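Local coordinates for protein DNA alpha-glucosyltransferase (Enterobacteria phage T4, PDB 1XV5) that belongs to the GT-B clan of glycosyltransferases, with two domains built round parallel beta-sheets, and is modelled here with uridine-5'-diphosphate, at residues A[68-71]-A[72-76]; A[95-98]-A[99-103]; A[58-62]-A[63-67]; A[22-25]-A[26-30]. One frame throughout, in Å; residues are numbered along the deposited sequence.

Contact 1 of 4, residues A[68-71]-A[72-76]; sequences KALK and LVNDC
Leu70 O takes the backbone N-H of Asn74 at 3.0 Å, the last of three successive helical bonds as the chain runs out of its helix; the N-H···O angle has closed to 144°. Before it, Val73 N reaches Ala69 O at 170°, a much straighter bond. Leu70 O is also lined by carbon: Val73 CG2 lies 3.1 Å from it, and Asn74 CB packs nearby. Leu70 and Asn74 also meet through their side chains, which lie aslant to one another. Leu70 holds CG anti to its nitrogen (chi1 -178°), which sends the branch toward the amide of Asn74, with CG 3.4 Å from ND2. Helix 66-73 belongs to the long crossover that carries the chain from edge strand 58-60 to strand 78-83 on the far side of strand 3-8. Beyond its end the Asn74 amide is fixed by bonds to the following loop and helix 91-103: OD1 accepts from Lys105 N, and ND2 gives a weak bond to Asn103 O. Further on, Asp75 N returns to Leu72 O, and the Asp75 carboxylate makes a salt bridge to Arg3. On the flank by edge strand 58-60, Leu72 CG sits 3.3 Å from Lys68 O, with CD1 4.2 Å from Lys68 CG.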
loop_
_atom_site.group_PDB
_atom_site.type_symbol
_atom_site.label_atom_id
_atom_site.label_comp_id
_atom_site.label_asym_id
_atom_site.label_seq_id
_atom_site.Cartn_x
_atom_site.Cartn_y
_atom_site.Cartn_z
ATOM N N LYS A 68 -28.761 -7.026 5.290
ATOM C CA LYS A 68 -27.614 -7.436 6.086
ATOM C C LYS A 68 -26.586 -6.308 6.110
ATOM O O LYS A 68 -26.084 -5.933 7.171
ATOM C CB LYS A 68 -26.995 -8.705 5.488
ATOM C CG LYS A 68 -25.749 -9.206 6.203
ATOM C CD LYS A 68 -25.191 -10.449 5.519
ATOM C CE LYS A 68 -23.857 -10.868 6.119
ATOM N NZ LYS A 68 -23.959 -11.163 7.574
ATOM N N ALA A 69 -26.289 -5.761 4.934
ATOM C CA ALA A 69 -25.318 -4.680 4.808
ATOM C C ALA A 69 -25.710 -3.453 5.628
ATOM O O ALA A 69 -24.883 -2.884 6.341
ATOM C CB ALA A 69 -25.156 -4.298 3.345
ATOM N N LEU A 70 -26.974 -3.051 5.531
ATOM C CA LEU A 70 -27.455 -1.884 6.263
ATOM C C LEU A 70 -27.330 -2.051 7.772
ATOM O O LEU A 70 -26.873 -1.143 8.466
ATOM C CB LEU A 70 -28.915 -1.600 5.904
ATOM C CG LEU A 70 -29.532 -0.369 6.576
ATOM C CD1 LEU A 70 -28.799 0.883 6.117
ATOM C CD2 LEU A 70 -31.010 -0.279 6.226
ATOM N N LYS A 71 -27.740 -3.209 8.280
ATOM C CA LYS A 71 -27.663 -3.469 9.711
ATOM C C LYS A 71 -26.219 -3.371 10.197
ATOM O O LYS A 71 -25.950 -2.847 11.277
ATOM C CB LYS A 71 -28.219 -4.857 10.031
ATOM C CG LYS A 71 -28.201 -5.193 11.515
ATOM C CD LYS A 71 -28.705 -6.603 11.779
ATOM C CE LYS A 71 -28.631 -6.933 13.262
ATOM N NZ LYS A 71 -27.244 -6.765 13.792
ATOM N N LEU A 72 -25.292 -3.871 9.386
ATOM C CA LEU A 72 -23.876 -3.841 9.733
ATOM C C LEU A 72 -23.319 -2.423 9.826
ATOM O O LEU A 72 -22.705 -2.060 10.829
ATOM C CB LEU A 72 -23.065 -4.642 8.709
ATOM C CG LEU A 72 -23.187 -6.167 8.770
ATOM C CD1 LEU A 72 -22.528 -6.792 7.551
ATOM C CD2 LEU A 72 -22.542 -6.675 10.048
ATOM N N VAL A 73 -23.538 -1.622 8.789
ATOM C CA VAL A 73 -23.027 -0.255 8.772
ATOM C C VAL A 73 -23.679 0.676 9.794
ATOM O O VAL A 73 -23.069 1.663 10.205
ATOM C CB VAL A 73 -23.155 0.373 7.366
ATOM C CG1 VAL A 73 -22.312 -0.412 6.372
ATOM C CG2 VAL A 73 -24.614 0.395 6.930
ATOM N N ASN A 74 -24.905 0.369 10.212
ATOM C CA ASN A 74 -25.585 1.210 11.197
ATOM C C ASN A 74 -25.350 0.765 12.632
ATOM O O ASN A 74 -25.911 1.342 13.565
ATOM C CB ASN A 74 -27.092 1.256 10.933
ATOM C CG ASN A 74 -27.451 2.182 9.794
ATOM O OD1 ASN A 74 -26.831 3.229 9.619
ATOM N ND2 ASN A 74 -28.467 1.812 9.024
ATOM N N ASP A 75 -24.526 -0.261 12.810
ATOM C CA ASP A 75 -24.227 -0.773 14.142
ATOM C C ASP A 75 -22.865 -0.273 14.613
ATOM O O ASP A 75 -22.090 -1.022 15.204
ATOM C CB ASP A 75 -24.231 -2.304 14.139
ATOM C CG ASP A 75 -24.149 -2.887 15.540
ATOM O OD1 ASP A 75 -23.655 -4.025 15.685
ATOM O OD2 ASP A 75 -24.587 -2.210 16.495
ATOM N N CYS A 76 -22.576 0.997 14.345
ATOM C CA CYS A 76 -21.305 1.583 14.751
ATOM C C CYS A 76 -21.484 3.047 15.122
ATOM O O CYS A 76 -22.568 3.612 14.967
ATOM C CB CYS A 76 -20.287 1.478 13.611
ATOM S SG CYS A 76 -20.656 2.520 12.168
#

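Contact 2 of 4, residues A[95-98]-A[99-103]; sequences NNYK and KLLDN
Side chains three and four residues apart meet along helix 91-103: Tyr97 and Leu101 share the flank turned to the sheet, and Asn96 and Lys99 meet on another. The first two side chains cross at a slant, with Leu101 CG over one face of the ring, 4.0 Å above its plane and toward the rim. The two methyls divide the approach: CD1 touches Tyr97 CE1 at 3.6 Å, while CD2 lies 3.7 Å from Tyr97 OH. That hydroxyl is hydrogen-bonded to Thr131 OG1. In the fold, the helix is the middle member of a beta-alpha-beta unit between strands 78-83 and 109-114, and Tyr97 and Leu101 both pack on Ile81 of the first strand. Asn96 and Lys99 point the same way and are joined by a water, which donates to Asn96 OD1 at 2.6 Å and accepts from Lys99 NZ at 2.7 Å. The lysine gets there by bending its chain at chi3 (-61°); it also makes a cation-pi contact with Tyr66. Asn96 ND2, meanwhile, bonds to Leu62 O. A second water donates to Lys98 O at 2.8 Å, in addition to the Asp102 N-H on that carbonyl, and more weakly to Asp102 OD2.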
loop_
_atom_site.group_PDB
_atom_site.type_symbol
_atom_site.label_atom_id
_atom_site.label_comp_id
_atom_site.label_asym_id
_atom_site.label_seq_id
_atom_site.Cartn_x
_atom_site.Cartn_y
_atom_site.Cartn_z
ATOM N N ASN A 95 -26.441 0.267 -7.027
ATOM C CA ASN A 95 -27.695 0.870 -6.589
ATOM C C ASN A 95 -27.893 0.663 -5.089
ATOM O O ASN A 95 -28.250 1.595 -4.365
ATOM C CB ASN A 95 -28.872 0.268 -7.361
ATOM C CG ASN A 95 -28.890 0.690 -8.821
ATOM O OD1 ASN A 95 -29.660 0.158 -9.624
ATOM N ND2 ASN A 95 -28.047 1.656 -9.170
ATOM N N ASN A 96 -27.660 -0.558 -4.619
ATOM C CA ASN A 96 -27.818 -0.838 -3.199
ATOM C C ASN A 96 -26.741 -0.139 -2.380
ATOM O O ASN A 96 -26.953 0.169 -1.210
ATOM C CB ASN A 96 -27.795 -2.346 -2.931
ATOM C CG ASN A 96 -29.073 -3.033 -3.378
ATOM O OD1 ASN A 96 -30.118 -2.396 -3.495
ATOM N ND2 ASN A 96 -29.001 -4.338 -3.610
ATOM N N TYR A 97 -25.584 0.111 -2.990
ATOM C CA TYR A 97 -24.522 0.801 -2.274
ATOM C C TYR A 97 -24.949 2.248 -2.066
ATOM O O TYR A 97 -24.777 2.808 -0.985
ATOM C CB TYR A 97 -23.202 0.754 -3.050
ATOM C CG TYR A 97 -22.134 1.627 -2.430
ATOM C CD1 TYR A 97 -21.765 2.835 -3.018
ATOM C CD2 TYR A 97 -21.540 1.279 -1.218
ATOM C CE1 TYR A 97 -20.834 3.679 -2.412
ATOM C CE2 TYR A 97 -20.610 2.117 -0.600
ATOM C CZ TYR A 97 -20.265 3.315 -1.203
ATOM O OH TYR A 97 -19.369 4.163 -0.589
ATOM N N LYS A 98 -25.519 2.848 -3.105
ATOM C CA LYS A 98 -25.981 4.225 -3.012
ATOM C C LYS A 98 -27.119 4.324 -2.002
ATOM O O LYS A 98 -27.227 5.315 -1.280
ATOM C CB LYS A 98 -26.448 4.734 -4.377
ATOM C CG LYS A 98 -25.331 4.878 -5.398
ATOM C CD LYS A 98 -25.828 5.540 -6.674
ATOM C CE LYS A 98 -24.696 5.730 -7.672
ATOM N NZ LYS A 98 -25.143 6.441 -8.904
ATOM N N LYS A 99 -27.964 3.296 -1.951
ATOM C CA LYS A 99 -29.080 3.288 -1.010
ATOM C C LYS A 99 -28.526 3.218 0.407
ATOM O O LYS A 99 -29.056 3.847 1.328
ATOM C CB LYS A 99 -30.004 2.089 -1.254
ATOM C CG LYS A 99 -31.303 2.183 -0.465
ATOM C CD LYS A 99 -32.064 0.868 -0.399
ATOM C CE LYS A 99 -32.478 0.353 -1.756
ATOM N NZ LYS A 99 -33.209 -0.939 -1.602
ATOM N N LEU A 100 -27.458 2.446 0.579
ATOM C CA LEU A 100 -26.820 2.312 1.883
ATOM C C LEU A 100 -26.383 3.675 2.399
ATOM O O LEU A 100 -26.646 4.029 3.548
ATOM C CB LEU A 100 -25.591 1.405 1.794
ATOM C CG LEU A 100 -25.755 -0.086 2.069
ATOM C CD1 LEU A 100 -24.406 -0.777 1.894
ATOM C CD2 LEU A 100 -26.276 -0.295 3.484
ATOM N N LEU A 101 -25.706 4.433 1.540
ATOM C CA LEU A 101 -25.223 5.760 1.900
ATOM C C LEU A 101 -26.365 6.659 2.362
ATOM O O LEU A 101 -26.253 7.344 3.375
ATOM C CB LEU A 101 -24.515 6.403 0.707
ATOM C CG LEU A 101 -23.238 5.718 0.215
ATOM C CD1 LEU A 101 -22.731 6.432 -1.021
ATOM C CD2 LEU A 101 -22.180 5.730 1.309
ATOM N N ASP A 102 -27.462 6.649 1.610
ATOM C CA ASP A 102 -28.626 7.467 1.936
ATOM C C ASP A 102 -29.316 7.042 3.227
ATOM O O ASP A 102 -29.943 7.864 3.895
ATOM C CB ASP A 102 -29.649 7.416 0.795
ATOM C CG ASP A 102 -29.239 8.252 -0.402
ATOM O OD1 ASP A 102 -29.961 8.214 -1.423
ATOM O OD2 ASP A 102 -28.206 8.951 -0.326
ATOM N N ASN A 103 -29.202 5.767 3.582
ATOM C CA ASN A 103 -29.861 5.271 4.783
ATOM C C ASN A 103 -28.994 5.040 6.013
ATOM O O ASN A 103 -29.464 4.485 7.006
ATOM C CB ASN A 103 -30.642 3.998 4.458
ATOM C CG ASN A 103 -31.826 4.266 3.551
ATOM O OD1 ASN A 103 -31.671 4.460 2.345
ATOM N ND2 ASN A 103 -33.016 4.301 4.134
HETATM O O HOH W 1 -32.610 -2.934 -3.267
HETATM O O HOH W 2 -26.321 7.669 -2.451
#

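Contact 3 of 4, residues A[58-62]-A[63-67]; sequences IPVIL and AKEYD
Glu65 turns its carboxylate back onto the strand that precedes it, and the polar contacts centre on its OE2. Ile61 N donates to Glu65 OE2 at 2.9 Å in an almost straight bond (174°), reaching the oxygen from its anti side and well out of the carboxylate plane. A water adds a second grip, donating to Glu65 OE2 at 2.7 Å and to Pro59 O at 3.0 Å. The extended side chain beyond CG (chi2 172°) gives the carboxylate the reach it needs. Among backbone bonds, Ile61 O is the common acceptor. Lys64 N stands above its carbonyl plane at 3.1 Å, whereas Glu65 N comes almost head-on; that second bond is modelled very short, and its exact length is doubtful. The Lys64 N bond closes a turn, and Glu65, just beyond it, takes the N-cap position of helix 66-73. Carbon atoms meet alongside. Val60 CG2 lies 3.7 Å from Glu65 CB, the two side chains running past each other in opposite directions, and Ile61 CG2 rests 4.1 Å from Lys64 CB. Asp42 grips the turn through both carboxylate oxygens, OD2 on Leu62 N and OD1 on Ala63 N. Strand 58-60 is the edge of the parallel sheet, hydrogen-bonded to strand 34-40, and the turn leads from it into helix 66-73, with Ala63 against Ala92 and Thr93 of helix 91-103.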
loop_
_atom_site.group_PDB
_atom_site.type_symbol
_atom_site.label_atom_id
_atom_site.label_comp_id
_atom_site.label_asym_id
_atom_site.label_seq_id
_atom_site.Cartn_x
_atom_site.Cartn_y
_atom_site.Cartn_z
ATOM N N ILE A 58 -16.191 -9.918 7.536
ATOM C CA ILE A 58 -17.601 -10.165 7.254
ATOM C C ILE A 58 -17.969 -9.835 5.810
ATOM O O ILE A 58 -18.073 -8.666 5.434
ATOM C CB ILE A 58 -18.501 -9.327 8.183
ATOM C CG1 ILE A 58 -18.163 -9.627 9.644
ATOM C CG2 ILE A 58 -19.970 -9.629 7.901
ATOM C CD1 ILE A 58 -18.846 -8.699 10.634
ATOM N N PRO A 59 -18.167 -10.864 4.977
ATOM C CA PRO A 59 -18.528 -10.615 3.583
ATOM C C PRO A 59 -20.028 -10.374 3.438
ATOM O O PRO A 59 -20.827 -10.916 4.201
ATOM C CB PRO A 59 -18.080 -11.893 2.886
ATOM C CG PRO A 59 -18.362 -12.930 3.917
ATOM C CD PRO A 59 -17.861 -12.289 5.196
ATOM N N VAL A 60 -20.402 -9.549 2.470
ATOM C CA VAL A 60 -21.804 -9.262 2.227
ATOM C C VAL A 60 -22.014 -8.966 0.751
ATOM O O VAL A 60 -21.221 -8.258 0.126
ATOM C CB VAL A 60 -22.294 -8.062 3.079
ATOM C CG1 VAL A 60 -21.534 -6.800 2.703
ATOM C CG2 VAL A 60 -23.790 -7.866 2.890
ATOM N N ILE A 61 -23.071 -9.538 0.185
ATOM C CA ILE A 61 -23.385 -9.319 -1.218
ATOM C C ILE A 61 -24.325 -8.127 -1.274
ATOM O O ILE A 61 -25.505 -8.240 -0.944
ATOM C CB ILE A 61 -24.083 -10.542 -1.836
ATOM C CG1 ILE A 61 -23.267 -11.806 -1.552
ATOM C CG2 ILE A 61 -24.231 -10.346 -3.337
ATOM C CD1 ILE A 61 -23.951 -13.091 -1.986
ATOM N N LEU A 62 -23.794 -6.983 -1.683
ATOM C CA LEU A 62 -24.583 -5.762 -1.754
ATOM C C LEU A 62 -25.808 -5.898 -2.646
ATOM O O LEU A 62 -26.888 -5.427 -2.299
ATOM C CB LEU A 62 -23.713 -4.602 -2.251
ATOM C CG LEU A 62 -22.541 -4.186 -1.355
ATOM C CD1 LEU A 62 -21.778 -3.048 -2.017
ATOM C CD2 LEU A 62 -23.052 -3.755 0.008
ATOM N N ALA A 63 -25.636 -6.548 -3.791
ATOM C CA ALA A 63 -26.730 -6.725 -4.735
ATOM C C ALA A 63 -27.856 -7.626 -4.236
ATOM O O ALA A 63 -28.972 -7.561 -4.753
ATOM C CB ALA A 63 -26.189 -7.266 -6.052
ATOM N N LYS A 64 -27.583 -8.452 -3.229
ATOM C CA LYS A 64 -28.604 -9.371 -2.735
ATOM C C LYS A 64 -28.795 -9.414 -1.223
ATOM O O LYS A 64 -29.719 -10.064 -0.731
ATOM C CB LYS A 64 -28.299 -10.781 -3.240
ATOM C CG LYS A 64 -28.108 -10.855 -4.743
ATOM C CD LYS A 64 -27.799 -12.267 -5.187
ATOM C CE LYS A 64 -27.644 -12.354 -6.695
ATOM N NZ LYS A 64 -27.381 -13.751 -7.137
ATOM N N GLU A 65 -27.929 -8.729 -0.486
ATOM C CA GLU A 65 -28.029 -8.718 0.968
ATOM C C GLU A 65 -28.037 -7.304 1.530
ATOM O O GLU A 65 -27.343 -7.009 2.503
ATOM C CB GLU A 65 -26.872 -9.517 1.572
ATOM C CG GLU A 65 -27.005 -11.022 1.394
ATOM C CD GLU A 65 -25.764 -11.782 1.829
ATOM O OE1 GLU A 65 -25.872 -13.003 2.077
ATOM O OE2 GLU A 65 -24.680 -11.167 1.913
ATOM N N TYR A 66 -28.834 -6.433 0.920
ATOM C CA TYR A 66 -28.923 -5.048 1.365
ATOM C C TYR A 66 -29.254 -4.926 2.850
ATOM O O TYR A 66 -28.622 -4.154 3.573
ATOM C CB TYR A 66 -29.967 -4.286 0.543
ATOM C CG TYR A 66 -30.241 -2.899 1.080
ATOM C CD1 TYR A 66 -31.298 -2.666 1.962
ATOM C CD2 TYR A 66 -29.404 -1.831 0.760
ATOM C CE1 TYR A 66 -31.510 -1.405 2.514
ATOM C CE2 TYR A 66 -29.605 -0.568 1.307
ATOM C CZ TYR A 66 -30.659 -0.362 2.184
ATOM O OH TYR A 66 -30.855 0.884 2.728
ATOM N N ASP A 67 -30.249 -5.682 3.299
ATOM C CA ASP A 67 -30.657 -5.646 4.698
ATOM C C ASP A 67 -29.490 -5.968 5.620
ATOM O O ASP A 67 -29.259 -5.275 6.612
ATOM C CB ASP A 67 -31.797 -6.637 4.936
ATOM C CG ASP A 67 -33.111 -6.163 4.349
ATOM O OD1 ASP A 67 -33.124 -5.737 3.176
ATOM O OD2 ASP A 67 -34.136 -6.222 5.060
HETATM O O HOH W 3 -23.235 -12.608 3.695
#

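Contact 4 of 4, residues A[22-25]-A[26-30]; sequences LEQR and DWFIK
The backbone from Leu22 to Lys30 is regular alpha-helix, with four i to i+4 bonds joining 22-25 to 26-30, among them Phe28 N to Gln24 O at 172°. Helix 17-30 connects strand 3-8 to strand 34-40, the first beta-alpha-beta crossover of this Rossmann-like half of the GT-B fold. On the flank facing the sheet, Gln24 and Phe28 run side by side, and Gln24 CG lies in the plane of the phenyl ring at its edge, 3.7 Å from Phe28 CE1. The backbone also comes to that edge, where Gln24 O is 3.1 Å from Phe28 CD1. The phenyl continues onto Val35 and Ile80 of the sheet and onto Phe396 of helix 388-399. On the neighbouring flank, Arg25 carries its guanidinium on a chain extended from CG to NE, and Ile29 CD1 lies over the centre of one face, 3.6 Å from Arg25 CZ. The arginine has two further partners: NH2 makes a long salt bridge to Asp26 OD1 at 3.7 Å, the two flat groups turned 65° apart, and the guanidinium a cation-pi contact with Phe56. The other oxygen of Asp26 looks toward Glu23. Their carboxylates do not touch, Glu23 OE2 and Asp26 OD2 being 4.6 Å apart, and Glu23 is also held by a salt bridge from OE1 to Lys19 and a hydrogen bond from Asp180 N to OE2. Between the two acids a single water donates to both, 2.9 Å from Glu23 OE2 and 2.7 Å from Asp26 OD2.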
loop_
_atom_site.group_PDB
_atom_site.type_symbol
_atom_site.label_atom_id
_atom_site.label_comp_id
_atom_site.label_asym_id
_atom_site.label_seq_id
_atom_site.Cartn_x
_atom_site.Cartn_y
_atom_site.Cartn_z
ATOM N N LEU A 22 -6.853 -3.819 7.601
ATOM C CA LEU A 22 -6.497 -4.767 8.649
ATOM C C LEU A 22 -5.657 -4.102 9.735
ATOM O O LEU A 22 -5.845 -4.364 10.924
ATOM C CB LEU A 22 -5.752 -5.961 8.047
ATOM C CG LEU A 22 -6.561 -6.778 7.029
ATOM C CD1 LEU A 22 -5.719 -7.927 6.490
ATOM C CD2 LEU A 22 -7.824 -7.314 7.690
ATOM N N GLU A 23 -4.731 -3.238 9.328
ATOM C CA GLU A 23 -3.884 -2.529 10.282
ATOM C C GLU A 23 -4.743 -1.547 11.074
ATOM O O GLU A 23 -4.508 -1.316 12.260
ATOM C CB GLU A 23 -2.767 -1.780 9.546
ATOM C CG GLU A 23 -1.740 -2.701 8.914
ATOM C CD GLU A 23 -0.825 -3.349 9.940
ATOM O OE1 GLU A 23 -0.201 -4.379 9.615
ATOM O OE2 GLU A 23 -0.716 -2.824 11.069
ATOM N N GLN A 24 -5.737 -0.972 10.401
ATOM C CA GLN A 24 -6.656 -0.028 11.024
ATOM C C GLN A 24 -7.455 -0.764 12.096
ATOM O O GLN A 24 -7.610 -0.277 13.214
ATOM C CB GLN A 24 -7.599 0.548 9.965
ATOM C CG GLN A 24 -8.472 1.705 10.426
ATOM C CD GLN A 24 -9.112 2.423 9.252
ATOM O OE1 GLN A 24 -9.128 3.653 9.191
ATOM N NE2 GLN A 24 -9.641 1.654 8.312
ATOM N N ARG A 25 -7.961 -1.942 11.746
ATOM C CA ARG A 25 -8.722 -2.740 12.697
ATOM C C ARG A 25 -7.845 -3.042 13.908
ATOM O O ARG A 25 -8.268 -2.862 15.049
ATOM C CB ARG A 25 -9.182 -4.048 12.042
ATOM C CG ARG A 25 -9.707 -5.093 13.017
ATOM C CD ARG A 25 -10.281 -6.295 12.272
ATOM N NE ARG A 25 -10.717 -7.358 13.176
ATOM C CZ ARG A 25 -9.897 -8.217 13.772
ATOM N NH1 ARG A 25 -10.384 -9.149 14.582
ATOM N NH2 ARG A 25 -8.590 -8.160 13.547
ATOM N N ASP A 26 -6.617 -3.484 13.659
ATOM C CA ASP A 26 -5.699 -3.814 14.747
ATOM C C ASP A 26 -5.459 -2.642 15.692
ATOM O O ASP A 26 -5.434 -2.814 16.910
ATOM C CB ASP A 26 -4.346 -4.291 14.204
ATOM C CG ASP A 26 -4.410 -5.673 13.580
ATOM O OD1 ASP A 26 -5.359 -6.431 13.875
ATOM O OD2 ASP A 26 -3.493 -6.011 12.804
ATOM N N TRP A 27 -5.271 -1.450 15.134
ATOM C CA TRP A 27 -5.022 -0.280 15.968
ATOM C C TRP A 27 -6.230 0.033 16.850
ATOM O O TRP A 27 -6.081 0.257 18.048
ATOM C CB TRP A 27 -4.685 0.942 15.106
ATOM C CG TRP A 27 -4.339 2.152 15.933
ATOM C CD1 TRP A 27 -3.113 2.475 16.450
ATOM C CD2 TRP A 27 -5.246 3.159 16.395
ATOM N NE1 TRP A 27 -3.205 3.621 17.208
ATOM C CE2 TRP A 27 -4.503 4.061 17.189
ATOM C CE3 TRP A 27 -6.618 3.387 16.216
ATOM C CZ2 TRP A 27 -5.085 5.174 17.804
ATOM C CZ3 TRP A 27 -7.197 4.495 16.829
ATOM C CH2 TRP A 27 -6.430 5.373 17.613
ATOM N N PHE A 28 -7.425 0.041 16.263
ATOM C CA PHE A 28 -8.624 0.332 17.040
ATOM C C PHE A 28 -8.849 -0.672 18.163
ATOM O O PHE A 28 -9.188 -0.286 19.283
ATOM C CB PHE A 28 -9.862 0.397 16.138
ATOM C CG PHE A 28 -10.044 1.724 15.462
ATOM C CD1 PHE A 28 -9.657 1.907 14.139
ATOM C CD2 PHE A 28 -10.575 2.804 16.160
ATOM C CE1 PHE A 28 -9.796 3.148 13.521
ATOM C CE2 PHE A 28 -10.718 4.048 15.553
ATOM C CZ PHE A 28 -10.328 4.222 14.232
ATOM N N ILE A 29 -8.666 -1.956 17.868
ATOM C CA ILE A 29 -8.843 -2.998 18.876
ATOM C C ILE A 29 -7.777 -2.844 19.955
ATOM O O ILE A 29 -8.057 -2.960 21.145
ATOM C CB ILE A 29 -8.721 -4.414 18.266
ATOM C CG1 ILE A 29 -9.890 -4.677 17.315
ATOM C CG2 ILE A 29 -8.697 -5.466 19.375
ATOM C CD1 ILE A 29 -9.855 -6.053 16.665
ATOM N N LYS A 30 -6.551 -2.577 19.522
ATOM C CA LYS A 30 -5.430 -2.407 20.435
ATOM C C LYS A 30 -5.698 -1.246 21.386
ATOM O O LYS A 30 -5.269 -1.263 22.543
ATOM C CB LYS A 30 -4.155 -2.141 19.630
ATOM C CG LYS A 30 -2.872 -2.100 20.442
ATOM C CD LYS A 30 -1.665 -1.995 19.515
ATOM C CE LYS A 30 -0.358 -2.002 20.287
ATOM N NZ LYS A 30 -0.274 -0.853 21.229
HETATM O O HOH W 4 -1.129 -4.841 13.113
#

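All four contacts belong to the domain built on the sheet of strand 3-8 and come along the chain in the order 4, 3, 1, 2. Contact 3 leads out of edge strand 58-60 into helix 66-73, and contact 1 takes up that helix to its end; their centres are about 10 Å apart. Contact 2, on the next helix, 91-103, lies about 12 Å from the centres of both and touches both, so these three form one layer of turn and paired helices. Contact 4, on helix 17-30, stands apart, with nearest atoms about 8 Å from contact 3. It lies nearer the chain's middle, the Glu23 side chain about 8 Å from the bound uridine-5'-diphosphate.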